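Diketoreductase (Acinetobacter baylyi, PDB 4E12) reduces dicarbonyl compounds with NADH as cofactor and belongs to the 3-hydroxyacyl-CoA dehydrogenase family. Local coordinates at the interface of chains A and B. Numbering follows the deposited sequence. Chains: chain A/B, Diketoreductase.

The interface of chains A and B. Residues chain A 180-183; chain B 217, 220-221, 224.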
loop_
_atom_site.group_PDB
_atom_site.type_symbol
_atom_site.label_atom_id
_atom_site.label_comp_id
_atom_site.label_asym_id
_atom_site.label_seq_id
_atom_site.Cartn_x
_atom_site.Cartn_y
_atom_site.Cartn_z
ATOM N N VAL A 180 11.004 -16.094 -6.339
ATOM C CA VAL A 180 11.504 -14.864 -6.934
ATOM C C VAL A 180 12.444 -14.251 -5.912
ATOM O O VAL A 180 11.996 -13.829 -4.847
ATOM C CB VAL A 180 10.366 -13.872 -7.181
ATOM C CG1 VAL A 180 10.927 -12.539 -7.667
ATOM C CG2 VAL A 180 9.391 -14.445 -8.199
ATOM N N PRO A 181 13.755 -14.213 -6.203
ATOM C CA PRO A 181 14.700 -13.638 -5.247
ATOM C C PRO A 181 14.509 -12.141 -5.143
ATOM O O PRO A 181 14.494 -11.423 -6.144
ATOM C CB PRO A 181 16.060 -13.915 -5.884
ATOM C CG PRO A 181 15.819 -15.045 -6.790
ATOM C CD PRO A 181 14.455 -14.830 -7.337
ATOM N N ILE A 182 14.348 -11.669 -3.922
ATOM C CA ILE A 182 14.234 -10.248 -3.674
ATOM C C ILE A 182 15.544 -9.888 -3.031
ATOM O O ILE A 182 15.807 -10.281 -1.888
ATOM C CB ILE A 182 13.060 -9.962 -2.722
ATOM C CG1 ILE A 182 11.749 -10.422 -3.366
ATOM C CG2 ILE A 182 13.025 -8.485 -2.315
ATOM C CD1 ILE A 182 11.478 -9.778 -4.684
ATOM N N GLU A 183 16.394 -9.177 -3.772
ATOM C CA GLU A 183 17.765 -8.963 -3.318
ATOM C C GLU A 183 17.946 -7.664 -2.530
ATOM O O GLU A 183 17.861 -6.568 -3.092
ATOM C CB GLU A 183 18.739 -9.055 -4.506
ATOM C CG GLU A 183 18.723 -10.420 -5.203
ATOM C CD GLU A 183 19.657 -10.515 -6.413
ATOM O OE1 GLU A 183 20.840 -10.133 -6.305
ATOM O OE2 GLU A 183 19.204 -10.972 -7.480
ATOM N N THR B 217 13.176 -3.876 -7.544
ATOM C CA THR B 217 13.026 -4.896 -6.531
ATOM C C THR B 217 11.914 -4.532 -5.541
ATOM O O THR B 217 11.124 -5.381 -5.120
ATOM C CB THR B 217 14.346 -5.067 -5.780
ATOM O OG1 THR B 217 15.339 -5.492 -6.707
ATOM C CG2 THR B 217 14.223 -6.105 -4.696
ATOM N N LYS B 220 8.477 -5.006 -7.426
ATOM C CA LYS B 220 8.037 -6.388 -7.633
ATOM C C LYS B 220 7.632 -7.028 -6.293
ATOM O O LYS B 220 6.673 -7.805 -6.212
ATOM C CB LYS B 220 9.059 -7.240 -8.416
ATOM C CG LYS B 220 10.356 -7.576 -7.716
ATOM C CD LYS B 220 11.251 -8.434 -8.632
ATOM C CE LYS B 220 12.612 -8.708 -7.997
ATOM N NZ LYS B 220 13.501 -9.490 -8.893
ATOM N N THR B 221 8.330 -6.659 -5.226
ATOM C CA THR B 221 7.950 -7.148 -3.917
ATOM C C THR B 221 6.518 -6.757 -3.590
ATOM O O THR B 221 5.747 -7.579 -3.097
ATOM C CB THR B 221 8.857 -6.603 -2.816
ATOM O OG1 THR B 221 10.213 -6.986 -3.072
ATOM C CG2 THR B 221 8.417 -7.151 -1.472
ATOM N N ILE B 224 3.938 -8.647 -6.008
ATOM C CA ILE B 224 3.839 -10.059 -5.678
ATOM C C ILE B 224 3.250 -10.268 -4.291
ATOM O O ILE B 224 2.421 -11.161 -4.085
ATOM C CB ILE B 224 5.214 -10.744 -5.761
ATOM C CG1 ILE B 224 5.720 -10.699 -7.208
ATOM C CG2 ILE B 224 5.147 -12.168 -5.226
ATOM C CD1 ILE B 224 7.048 -11.381 -7.422
HETATM O O HOH W 1 17.722 -4.538 -4.960
HETATM O O HOH W 2 15.860 -8.337 -6.462
#
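A:Ile182 fills the groove between B:Thr217, B:Lys220 and B:Thr221, where strand 180-183 of the NAD-binding domain of chain A meets helix 215-226 of chain B. Its two branches divide the work: chi1 -62° sets CG1 beside the backbone N and CG2 anti to it, which turns both to the helix. CG2 packs 3.6 Å from B:Thr217 CG2, the two side chains running past each other in opposite directions; the ethyl arm ends with CD1 at 3.7 Å from B:Lys220 CE. B:Thr221 lies across both, its OG1 3.3 Å from A:Ile182 CG2. That hydroxyl donates a hydrogen bond to its own helix, OG1 to B:Thr217 O at 2.8 Å, with the donor tilted 28° from the carbonyl plane, which probably lets it lie against the methyls. B:Lys220, extended beyond CG, lays its aliphatic stem along the isoleucine and carries NZ toward A:Pro181 O, still 3.5 Å away and too far for a bond. The packing is looser at A:Val180, whose CG2 meets B:Ile224 CD1 end to end at 3.9 Å. Beyond B:Thr217 the contact turns wet: one water accepts from A:Glu183 N (2.9 Å) and another lies 2.8 Å from A:Glu183 O, and both reach B:Thr217 OG1, tying strand to helix through solvent. Repeated by the two-fold axis, this patch sets the NAD-binding domain of one chain against the other's C-terminal domain and probably helps hold the deposited pair together.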